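Hypothetical oxidoreductase YDHF (Escherichia coli, PDB 1OG6) probably acts as an NADPH-dependent oxidoreductase of the aldo-keto reductase family, built as a TIM barrel that holds the nicotinamide cofactor. Local coordinates at residues S184-P189 / D221-L226; G20-M25 / D53-Y58. All blocks are in the same frame, centred on the assembly; numbering follows the deposited sequence.

Interaction 1: S184-P189 / D221-L226; sequences SPVHQP and DYFQPL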
ATOM      1  N   SER C 184     -15.790   4.792 -12.448  1.00 21.16           N
ATOM      2  CA  SER C 184     -17.129   5.316 -12.672  1.00 22.84           C
ATOM      3  C   SER C 184     -17.690   5.662 -11.311  1.00 24.07           C
ATOM      4  O   SER C 184     -17.236   5.128 -10.303  1.00 24.90           O
ATOM      5  CB  SER C 184     -18.024   4.281 -13.349  1.00 22.69           C
ATOM      6  OG  SER C 184     -18.239   3.165 -12.509  1.00 25.35           O
ATOM      7  N   PRO C 185     -18.684   6.558 -11.257  1.00 24.90           N
ATOM      8  CA  PRO C 185     -19.286   6.956  -9.978  1.00 24.48           C
ATOM      9  C   PRO C 185     -19.717   5.762  -9.117  1.00 25.32           C
ATOM     10  O   PRO C 185     -19.770   5.864  -7.891  1.00 24.88           O
ATOM     11  CB  PRO C 185     -20.469   7.812 -10.410  1.00 24.49           C
ATOM     12  CG  PRO C 185     -20.012   8.394 -11.711  1.00 23.98           C
ATOM     13  CD  PRO C 185     -19.362   7.218 -12.385  1.00 23.95           C
ATOM     14  N   VAL C 186     -20.020   4.638  -9.765  1.00 26.33           N
ATOM     15  CA  VAL C 186     -20.448   3.431  -9.061  1.00 27.61           C
ATOM     16  C   VAL C 186     -19.267   2.584  -8.584  1.00 28.60           C
ATOM     17  O   VAL C 186     -19.410   1.777  -7.666  1.00 31.08           O
ATOM     18  CB  VAL C 186     -21.355   2.546  -9.940  1.00 26.99           C
ATOM     19  CG1 VAL C 186     -22.505   3.363 -10.480  1.00 28.20           C
ATOM     20  CG2 VAL C 186     -20.558   1.935 -11.067  1.00 26.10           C
ATOM     21  N   HIS C 187     -18.106   2.758  -9.208  1.00 27.89           N
ATOM     22  CA  HIS C 187     -16.917   2.014  -8.809  1.00 26.30           C
ATOM     23  C   HIS C 187     -15.772   2.997  -8.586  1.00 24.95           C
ATOM     24  O   HIS C 187     -15.046   3.332  -9.518  1.00 23.96           O
ATOM     25  CB  HIS C 187     -16.537   1.004  -9.892  1.00 28.01           C
ATOM     26  CG  HIS C 187     -15.518   0.006  -9.444  1.00 29.15           C
ATOM     27  ND1 HIS C 187     -15.781  -0.932  -8.471  1.00 28.69           N
ATOM     28  CD2 HIS C 187     -14.221  -0.166  -9.795  1.00 29.59           C
ATOM     29  CE1 HIS C 187     -14.687  -1.638  -8.239  1.00 28.79           C
ATOM     30  NE2 HIS C 187     -13.726  -1.193  -9.029  1.00 28.23           N
ATOM     31  N   GLN C 188     -15.607   3.449  -7.345  1.00 24.04           N
ATOM     32  CA  GLN C 188     -14.566   4.420  -7.028  1.00 24.52           C
ATOM     33  C   GLN C 188     -13.443   3.980  -6.095  1.00 26.08           C
ATOM     34  O   GLN C 188     -12.845   4.817  -5.423  1.00 27.39           O
ATOM     35  CB  GLN C 188     -15.195   5.671  -6.425  1.00 23.53           C
ATOM     36  CG  GLN C 188     -16.326   6.262  -7.220  1.00 22.36           C
ATOM     37  CD  GLN C 188     -17.032   7.372  -6.476  1.00 21.95           C
ATOM     38  OE1 GLN C 188     -18.194   7.650  -6.737  1.00 24.62           O
ATOM     39  NE2 GLN C 188     -16.334   8.016  -5.549  1.00 18.93           N
ATOM     40  N   PRO C 189     -13.128   2.680  -6.024  1.00 26.95           N
ATOM     41  CA  PRO C 189     -12.038   2.358  -5.101  1.00 26.64           C
ATOM     42  C   PRO C 189     -10.669   2.826  -5.592  1.00 27.13           C
ATOM     43  O   PRO C 189      -9.855   3.325  -4.819  1.00 28.58           O
ATOM     44  CB  PRO C 189     -12.130   0.842  -4.976  1.00 26.51           C
ATOM     45  CG  PRO C 189     -12.623   0.431  -6.325  1.00 27.50           C
ATOM     46  CD  PRO C 189     -13.704   1.456  -6.608  1.00 27.43           C
ATOM     47  N   ASP C 221     -31.568  -0.766 -10.051  1.00 59.54           N
ATOM     48  CA  ASP C 221     -32.470   0.050  -9.241  1.00 57.15           C
ATOM     49  C   ASP C 221     -31.882   0.547  -7.923  1.00 55.44           C
ATOM     50  O   ASP C 221     -32.587   1.115  -7.095  1.00 55.26           O
ATOM     51  CB  ASP C 221     -33.766  -0.724  -8.979  1.00 57.32           C
ATOM     52  CG  ASP C 221     -33.520  -2.128  -8.458  1.00 58.28           C
ATOM     53  OD1 ASP C 221     -32.553  -2.777  -8.914  1.00 58.03           O
ATOM     54  OD2 ASP C 221     -34.308  -2.593  -7.604  1.00 58.80           O
ATOM     55  N   TYR C 222     -30.585   0.345  -7.733  1.00 53.99           N
ATOM     56  CA  TYR C 222     -29.929   0.791  -6.514  1.00 52.97           C
ATOM     57  C   TYR C 222     -29.152   2.067  -6.787  1.00 51.31           C
ATOM     58  O   TYR C 222     -28.355   2.508  -5.957  1.00 51.94           O
ATOM     59  CB  TYR C 222     -28.975  -0.286  -6.003  1.00 53.75           C
ATOM     60  CG  TYR C 222     -29.630  -1.632  -5.881  1.00 55.64           C
ATOM     61  CD1 TYR C 222     -29.231  -2.694  -6.689  1.00 56.62           C
ATOM     62  CD2 TYR C 222     -30.679  -1.836  -4.990  1.00 56.02           C
ATOM     63  CE1 TYR C 222     -29.865  -3.930  -6.615  1.00 57.51           C
ATOM     64  CE2 TYR C 222     -31.319  -3.063  -4.907  1.00 57.18           C
ATOM     65  CZ  TYR C 222     -30.910  -4.107  -5.723  1.00 57.85           C
ATOM     66  OH  TYR C 222     -31.549  -5.324  -5.653  1.00 59.49           O
ATOM     67  N   PHE C 223     -29.396   2.664  -7.949  1.00 48.97           N
ATOM     68  CA  PHE C 223     -28.698   3.882  -8.337  1.00 45.76           C
ATOM     69  C   PHE C 223     -29.612   5.056  -8.653  1.00 43.89           C
ATOM     70  O   PHE C 223     -29.210   5.964  -9.375  1.00 44.59           O
ATOM     71  CB  PHE C 223     -27.802   3.603  -9.546  1.00 44.17           C
ATOM     72  CG  PHE C 223     -26.622   2.725  -9.239  1.00 42.08           C
ATOM     73  CD1 PHE C 223     -26.295   1.662 -10.075  1.00 40.93           C
ATOM     74  CD2 PHE C 223     -25.833   2.964  -8.118  1.00 40.78           C
ATOM     75  CE1 PHE C 223     -25.203   0.852  -9.798  1.00 40.31           C
ATOM     76  CE2 PHE C 223     -24.737   2.160  -7.834  1.00 39.97           C
ATOM     77  CZ  PHE C 223     -24.422   1.102  -8.674  1.00 40.09           C
ATOM     78  N   GLN C 224     -30.831   5.055  -8.125  1.00 40.95           N
ATOM     79  CA  GLN C 224     -31.731   6.166  -8.398  1.00 39.30           C
ATOM     80  C   GLN C 224     -31.225   7.484  -7.825  1.00 38.37           C
ATOM     81  O   GLN C 224     -31.388   8.535  -8.440  1.00 38.17           O
ATOM     82  CB  GLN C 224     -33.134   5.879  -7.874  1.00 39.61           C
ATOM     83  CG  GLN C 224     -34.086   5.410  -8.958  1.00 40.95           C
ATOM     84  CD  GLN C 224     -33.992   6.259 -10.217  1.00 41.34           C
ATOM     85  OE1 GLN C 224     -33.951   7.487 -10.150  1.00 40.32           O
ATOM     86  NE2 GLN C 224     -33.963   5.604 -11.372  1.00 41.17           N
ATOM     87  N   PRO C 225     -30.609   7.451  -6.635  1.00 37.36           N
ATOM     88  CA  PRO C 225     -30.108   8.708  -6.067  1.00 35.94           C
ATOM     89  C   PRO C 225     -29.032   9.310  -6.975  1.00 34.53           C
ATOM     90  O   PRO C 225     -28.921  10.531  -7.108  1.00 33.86           O
ATOM     91  CB  PRO C 225     -29.544   8.271  -4.716  1.00 36.11           C
ATOM     92  CG  PRO C 225     -30.390   7.093  -4.359  1.00 36.41           C
ATOM     93  CD  PRO C 225     -30.484   6.349  -5.664  1.00 37.05           C
ATOM     94  N   LEU C 226     -28.250   8.431  -7.597  1.00 32.28           N
ATOM     95  CA  LEU C 226     -27.178   8.837  -8.492  1.00 29.99           C
ATOM     96  C   LEU C 226     -27.693   9.304  -9.841  1.00 30.27           C
ATOM     97  O   LEU C 226     -27.084  10.157 -10.472  1.00 32.28           O
ATOM     98  CB  LEU C 226     -26.204   7.685  -8.714  1.00 27.09           C
ATOM     99  CG  LEU C 226     -25.185   7.939  -9.825  1.00 25.28           C
ATOM    100  CD1 LEU C 226     -24.271   9.084  -9.427  1.00 24.02           C
ATOM    101  CD2 LEU C 226     -24.383   6.682 -10.091  1.00 25.74           C
TER

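Interaction 2: G20-M25 / D53-Y58; sequences GYWRLM and DIYGGY. With NAP (NADP nicotinamide-adenine-dinucleotide phosphate), chain F.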
ATOM      1  N   GLY C  20     -14.382   0.903 -27.627  1.00 30.31           N
ATOM      2  CA  GLY C  20     -14.188  -0.484 -27.242  1.00 33.08           C
ATOM      3  C   GLY C  20     -15.050  -1.506 -27.949  1.00 35.82           C
ATOM      4  O   GLY C  20     -16.271  -1.361 -28.027  1.00 36.34           O
ATOM      5  N   TYR C  21     -14.409  -2.556 -28.449  1.00 38.01           N
ATOM      6  CA  TYR C  21     -15.116  -3.612 -29.162  1.00 40.68           C
ATOM      7  C   TYR C  21     -15.237  -4.920 -28.378  1.00 43.04           C
ATOM      8  O   TYR C  21     -14.809  -5.974 -28.843  1.00 43.12           O
ATOM      9  CB  TYR C  21     -14.438  -3.874 -30.516  1.00 39.38           C
ATOM     10  CG  TYR C  21     -14.553  -2.710 -31.474  1.00 39.16           C
ATOM     11  CD1 TYR C  21     -13.617  -1.680 -31.470  1.00 38.28           C
ATOM     12  CD2 TYR C  21     -15.651  -2.596 -32.333  1.00 39.47           C
ATOM     13  CE1 TYR C  21     -13.777  -0.563 -32.289  1.00 38.22           C
ATOM     14  CE2 TYR C  21     -15.817  -1.482 -33.149  1.00 38.26           C
ATOM     15  CZ  TYR C  21     -14.881  -0.474 -33.118  1.00 37.62           C
ATOM     16  OH  TYR C  21     -15.062   0.643 -33.891  1.00 38.68           O
ATOM     17  N   TRP C  22     -15.832  -4.849 -27.192  1.00 46.14           N
ATOM     18  CA  TRP C  22     -16.015  -6.035 -26.359  1.00 47.44           C
ATOM     19  C   TRP C  22     -17.342  -6.714 -26.688  1.00 45.98           C
ATOM     20  O   TRP C  22     -17.416  -7.936 -26.796  1.00 45.24           O
ATOM     21  CB  TRP C  22     -15.960  -5.655 -24.873  1.00 50.48           C
ATOM     22  CG  TRP C  22     -16.202  -6.804 -23.921  1.00 55.36           C
ATOM     23  CD1 TRP C  22     -15.855  -8.117 -24.106  1.00 56.89           C
ATOM     24  CD2 TRP C  22     -16.802  -6.732 -22.614  1.00 57.96           C
ATOM     25  NE1 TRP C  22     -16.201  -8.861 -22.999  1.00 58.36           N
ATOM     26  CE2 TRP C  22     -16.782  -8.038 -22.071  1.00 58.88           C
ATOM     27  CE3 TRP C  22     -17.353  -5.691 -21.850  1.00 58.56           C
ATOM     28  CZ2 TRP C  22     -17.290  -8.329 -20.796  1.00 59.44           C
ATOM     29  CZ3 TRP C  22     -17.859  -5.982 -20.577  1.00 58.16           C
ATOM     30  CH2 TRP C  22     -17.822  -7.291 -20.069  1.00 59.19           C
ATOM     31  N   ARG C  23     -18.391  -5.920 -26.859  1.00 45.15           N
ATOM     32  CA  ARG C  23     -19.692  -6.481 -27.175  1.00 44.68           C
ATOM     33  C   ARG C  23     -19.883  -6.623 -28.672  1.00 43.99           C
ATOM     34  O   ARG C  23     -20.971  -6.956 -29.130  1.00 43.86           O
ATOM     35  CB  ARG C  23     -20.810  -5.611 -26.605  1.00 45.62           C
ATOM     36  CG  ARG C  23     -20.835  -5.541 -25.093  1.00 46.55           C
ATOM     37  CD  ARG C  23     -19.997  -4.388 -24.564  1.00 48.55           C
ATOM     38  NE  ARG C  23     -19.964  -4.362 -23.102  1.00 50.53           N
ATOM     39  CZ  ARG C  23     -21.042  -4.413 -22.319  1.00 51.79           C
ATOM     40  NH1 ARG C  23     -20.908  -4.383 -21.000  1.00 51.88           N
ATOM     41  NH2 ARG C  23     -22.256  -4.502 -22.851  1.00 52.81           N
ATOM     42  N   LEU C  24     -18.819  -6.384 -29.432  1.00 43.94           N
ATOM     43  CA  LEU C  24     -18.878  -6.463 -30.890  1.00 44.03           C
ATOM     44  C   LEU C  24     -19.744  -7.599 -31.405  1.00 44.62           C
ATOM     45  O   LEU C  24     -20.566  -7.405 -32.295  1.00 44.58           O
ATOM     46  CB  LEU C  24     -17.474  -6.590 -31.484  1.00 42.39           C
ATOM     47  CG  LEU C  24     -17.420  -6.755 -33.004  1.00 41.57           C
ATOM     48  CD1 LEU C  24     -18.204  -5.648 -33.685  1.00 40.41           C
ATOM     49  CD2 LEU C  24     -15.968  -6.753 -33.456  1.00 41.88           C
ATOM     50  N   MET C  25     -19.562  -8.786 -30.844  1.00 46.59           N
ATOM     51  CA  MET C  25     -20.343  -9.931 -31.279  1.00 48.33           C
ATOM     52  C   MET C  25     -21.836  -9.682 -31.115  1.00 48.70           C
ATOM     53  O   MET C  25     -22.635 -10.081 -31.964  1.00 48.62           O
ATOM     54  CB  MET C  25     -19.930 -11.181 -30.499  1.00 48.45           C
ATOM     55  CG  MET C  25     -18.546 -11.705 -30.865  1.00 48.34           C
ATOM     56  SD  MET C  25     -18.342 -12.022 -32.642  1.00 46.78           S
ATOM     57  CE  MET C  25     -17.134 -10.827 -33.040  1.00 46.84           C
ATOM     58  N   ASP C  53      -7.547 -10.311 -26.086  1.00 40.39           N
ATOM     59  CA  ASP C  53      -7.320 -11.730 -26.309  1.00 40.20           C
ATOM     60  C   ASP C  53      -8.636 -12.517 -26.367  1.00 39.19           C
ATOM     61  O   ASP C  53      -9.113 -12.907 -27.430  1.00 37.63           O
ATOM     62  CB  ASP C  53      -6.449 -12.232 -25.145  1.00 42.85           C
ATOM     63  CG  ASP C  53      -5.704 -13.513 -25.455  1.00 44.95           C
ATOM     64  OD1 ASP C  53      -5.720 -13.964 -26.620  1.00 47.03           O
ATOM     65  OD2 ASP C  53      -5.082 -14.063 -24.520  1.00 46.09           O
ATOM     66  N   ILE C  54      -9.213 -12.713 -25.189  1.00 38.74           N
ATOM     67  CA  ILE C  54     -10.440 -13.471 -24.969  1.00 37.15           C
ATOM     68  C   ILE C  54     -11.785 -12.936 -25.469  1.00 37.64           C
ATOM     69  O   ILE C  54     -12.763 -13.680 -25.485  1.00 36.77           O
ATOM     70  CB  ILE C  54     -10.589 -13.705 -23.477  1.00 36.27           C
ATOM     71  CG1 ILE C  54     -10.855 -12.363 -22.785  1.00 35.48           C
ATOM     72  CG2 ILE C  54      -9.307 -14.306 -22.931  1.00 36.24           C
ATOM     73  CD1 ILE C  54     -10.914 -12.435 -21.289  1.00 34.58           C
ATOM     74  N   TYR C  55     -11.844 -11.666 -25.864  1.00 38.86           N
ATOM     75  CA  TYR C  55     -13.091 -11.028 -26.314  1.00 38.61           C
ATOM     76  C   TYR C  55     -13.982 -11.725 -27.341  1.00 40.18           C
ATOM     77  O   TYR C  55     -13.553 -12.026 -28.458  1.00 39.53           O
ATOM     78  CB  TYR C  55     -12.799  -9.608 -26.802  1.00 35.90           C
ATOM     79  CG  TYR C  55     -12.525  -8.643 -25.683  1.00 33.88           C
ATOM     80  CD1 TYR C  55     -12.542  -9.073 -24.366  1.00 33.67           C
ATOM     81  CD2 TYR C  55     -12.222  -7.310 -25.938  1.00 34.13           C
ATOM     82  CE1 TYR C  55     -12.259  -8.214 -23.326  1.00 34.63           C
ATOM     83  CE2 TYR C  55     -11.937  -6.432 -24.898  1.00 34.81           C
ATOM     84  CZ  TYR C  55     -11.952  -6.899 -23.590  1.00 34.26           C
ATOM     85  OH  TYR C  55     -11.611  -6.085 -22.538  1.00 31.63           O
ATOM     86  N   GLY C  56     -15.239 -11.943 -26.942  1.00 41.73           N
ATOM     87  CA  GLY C  56     -16.229 -12.579 -27.797  1.00 43.04           C
ATOM     88  C   GLY C  56     -15.984 -14.055 -28.040  1.00 44.38           C
ATOM     89  O   GLY C  56     -16.361 -14.594 -29.083  1.00 43.87           O
ATOM     90  N   GLY C  57     -15.367 -14.715 -27.065  1.00 45.36           N
ATOM     91  CA  GLY C  57     -15.056 -16.122 -27.213  1.00 45.81           C
ATOM     92  C   GLY C  57     -13.942 -16.242 -28.229  1.00 46.18           C
ATOM     93  O   GLY C  57     -13.915 -17.172 -29.027  1.00 46.35           O
ATOM     94  N   TYR C  58     -13.026 -15.281 -28.201  1.00 47.28           N
ATOM     95  CA  TYR C  58     -11.896 -15.248 -29.121  1.00 48.60           C
ATOM     96  C   TYR C  58     -12.359 -14.987 -30.560  1.00 48.96           C
ATOM     97  O   TYR C  58     -11.689 -15.391 -31.515  1.00 50.09           O
ATOM     98  CB  TYR C  58     -11.131 -16.572 -29.060  1.00 49.75           C
ATOM     99  CG  TYR C  58     -10.545 -16.912 -27.701  1.00 50.73           C
ATOM    100  CD1 TYR C  58      -9.366 -16.312 -27.256  1.00 50.17           C
ATOM    101  CD2 TYR C  58     -11.154 -17.861 -26.871  1.00 50.72           C
ATOM    102  CE1 TYR C  58      -8.805 -16.651 -26.024  1.00 50.16           C
ATOM    103  CE2 TYR C  58     -10.601 -18.207 -25.635  1.00 50.01           C
ATOM    104  CZ  TYR C  58      -9.424 -17.600 -25.219  1.00 50.30           C
ATOM    105  OH  TYR C  58      -8.857 -17.951 -24.012  1.00 49.71           O
TER
HETATM  106  PA  NAP F1299     -19.759   0.857 -20.471  1.00 65.10           P
HETATM  107  O1A NAP F1299     -20.217   0.878 -19.136  0.62 64.24           O
HETATM  108  O2A NAP F1299     -19.178   2.032 -21.228  0.65 64.98           O
HETATM  109  O5B NAP F1299     -20.924   0.310 -21.430  1.00 64.28           O
HETATM  110  C5B NAP F1299     -22.244   0.867 -21.253  1.00 64.53           C
HETATM  111  C4B NAP F1299     -23.210  -0.266 -21.741  0.78 63.66           C
HETATM  112  O4B NAP F1299     -24.543   0.333 -21.509  0.99 64.03           O
HETATM  113  C3B NAP F1299     -23.188  -0.540 -23.268  0.60 63.31           C
HETATM  114  O3B NAP F1299     -23.264  -1.955 -23.399  1.00 61.10           O
HETATM  115  C2B NAP F1299     -24.411   0.129 -23.864  0.90 63.55           C
HETATM  116  O2B NAP F1299     -25.115  -0.690 -24.794  0.32 64.46           O
HETATM  117  C1B NAP F1299     -25.334   0.469 -22.657  1.00 63.65           C
HETATM  118  N9A NAP F1299     -25.833   1.830 -22.772  0.87 63.23           N
HETATM  119  C8A NAP F1299     -25.210   3.009 -23.141  1.00 63.22           C
HETATM  120  N7A NAP F1299     -25.998   4.068 -23.130  0.62 63.21           N
HETATM  121  C5A NAP F1299     -27.219   3.544 -22.725  1.00 62.95           C
HETATM  122  C6A NAP F1299     -28.455   4.185 -22.526  0.75 63.05           C
HETATM  123  N6A NAP F1299     -28.728   5.494 -22.692  0.65 63.07           N
HETATM  124  N1A NAP F1299     -29.532   3.382 -22.108  0.84 63.50           N
HETATM  125  N3A NAP F1299     -28.162   1.344 -22.091  1.00 62.63           N
HETATM  126  C4A NAP F1299     -27.116   2.157 -22.504  0.08 63.07           C
HETATM  127  O3  NAP F1299     -18.641  -0.265 -20.590  0.77 64.09           O
HETATM  128  PN  NAP F1299     -18.702  -1.778 -21.026  1.00 63.03           P
HETATM  129  O1N NAP F1299     -18.553  -2.877 -20.066  0.51 63.25           O
HETATM  130  O2N NAP F1299     -18.443  -1.925 -22.491  0.87 62.48           O
HETATM  131  O5D NAP F1299     -17.099  -1.753 -20.776  0.20 62.07           O
HETATM  132  C5D NAP F1299     -16.209  -0.653 -21.217  1.00 60.15           C
HETATM  133  C4D NAP F1299     -15.153  -1.139 -22.197  0.86 59.72           C
HETATM  134  O4D NAP F1299     -13.904  -1.503 -21.554  0.38 59.19           O
HETATM  135  C3D NAP F1299     -15.522  -2.338 -23.143  1.00 59.64           C
HETATM  136  O3D NAP F1299     -15.982  -1.888 -24.422  0.60 60.33           O
HETATM  137  O2D NAP F1299     -13.541  -3.098 -24.451  1.00 58.46           O
HETATM  138  C1D NAP F1299     -13.390  -2.763 -22.087  1.00 58.72           C
HETATM  139  N1N NAP F1299     -13.239  -3.747 -20.950  0.62 57.85           N
HETATM  140  C2N NAP F1299     -11.979  -3.983 -20.339  1.00 57.16           C
HETATM  141  C3N NAP F1299     -11.891  -4.924 -19.313  0.81 57.37           C
HETATM  142  C7N NAP F1299     -10.527  -5.175 -18.656  0.35 57.19           C
HETATM  143  O7N NAP F1299     -10.501  -5.999 -17.778  1.00 57.01           O
HETATM  144  N7N NAP F1299      -9.458  -4.527 -19.032  1.00 56.79           N
HETATM  145  C4N NAP F1299     -13.068  -5.673 -18.857  1.00 57.29           C
HETATM  146  C5N NAP F1299     -14.317  -5.407 -19.492  0.56 57.44           C
HETATM  147  C6N NAP F1299     -14.428  -4.449 -20.542  0.76 57.27           C
HETATM  148  P2B NAP F1299     -25.820  -0.133 -26.141  1.00 65.03           P
HETATM  149  O1X NAP F1299     -25.150   0.431 -27.389  0.58 64.55           O
HETATM  150  O2X NAP F1299     -27.203  -0.734 -26.222  1.00 64.90           O
HETATM  151  O3X NAP F1299     -25.162  -1.389 -26.667  0.91 65.47           O

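Interaction 1: S184-P189 / D221-L226
The turn that presents Pro185 and Val186 to Phe223 and Leu226 is closed by a backbone hydrogen bond from His187 N to Ser184 O, 2.8 Å long. Ser184 OG also accepts from the same N-H, but weakly, the N-H...O angle being only 133°. Ser184 to His187 form a type I beta turn. Proline suits its second position, since the ring already fixes phi near the value required there.

The contact itself is wholly apolar. Val186 lays CG1 over one face of the Phe223 ring, a CH-pi contact 3.7 Å from the centroid and 20° off the normal, displaced toward CZ. With CG1 anti to the carbonyl carbon (chi1 -53°), this branch of the valine reaches out to the ring, and the two side chains cross at about a right angle. The same methyl lies 3.8 Å from Leu226 CD2, which ties the three residues together. Pro185 adds its CB, 4.1 Å from Leu226 CD2, and its compact ring fits beside the forked leucine.

Phe223 holds the N-cap position of helix 224-237, and Leu226 belongs to the first turn of that helix. Beyond the pair, Val186 and Leu226 both touch Leu217 of helix 216-219, Pro185 rests on Val246 and Trp249 of helix 242-251, and Leu226 packs on Ile288 and Ala292 of helix 282-293.

Interaction 2: G20-M25 / D53-Y58
At the cofactor-binding mouth of the aldo-keto reductase barrel, Trp22 meets Tyr55, the proton donor by similarity to relatives. Trp22 comes over one face of the tyrosine ring: its CD1 is 3.5 Å from Tyr55 CD1, and its CB makes a CH-pi contact 4.3 Å from the ring centroid. The five-membered ring is inclined at 37° to the tyrosine plane, an oblique pairing. A chi1 of 177°, which sets CG opposite the backbone N, also carries the indole along the cofactor, whose nicotinamide C6N sits over an indole face, near its rim. A broad aromatic suits this place, since one side chain serves both tyrosine and NADP.

Next along the chain, Arg23, whose CB leaves its backbone on the side away from segment 53-58, gives a hydrogen bond from NH1 to cofactor O1N, 2.9 Å long, a natural use of a guanidinium beside a diphosphate. Gly20, having no side chain, lets ribose O3D approach to 3.6 Å from its CA. On the protein side, Met25 CG lies 3.9 Å from Gly56 CA. Glycine suits that spot twice over: it leaves room for the methionine, and it readily adopts the positive phi of 70°.

Tyr55 OH lies beside the nicotinamide ring, near C2N and N1N, and has a weak hydrogen bond with Lys83 NZ. Around this site, segment 20-25 runs on from strand 13-20, segment 53-58 follows the adjacent parallel strand 48-50, and Met25 and Tyr55 both pack on Cys60 of helix 60-69.

Overall arrangement
Both contacts belong to one TIM barrel and join segments that follow neighbouring parallel strands. Interaction 2 comes first along the chain, linking the segments after strands 13-20 and 48-50; interaction 1 follows, linking those after strands 179-182 and 207-209. On one side of the barrel strand 258-261 bridges the two strand pairs, bonding to 207-209 and 13-20. The centres of interactions 1 and 2 are 25 Å apart and their nearest atoms about 12 Å apart, so they do not touch. NADP relates them: 20-25 / 53-58 lines the cofactor directly, whereas 184-189 / 221-226 packs against helix 216-219, which contains cofactor-binding residues, with the side chain of Val186 about 8 Å from the cofactor.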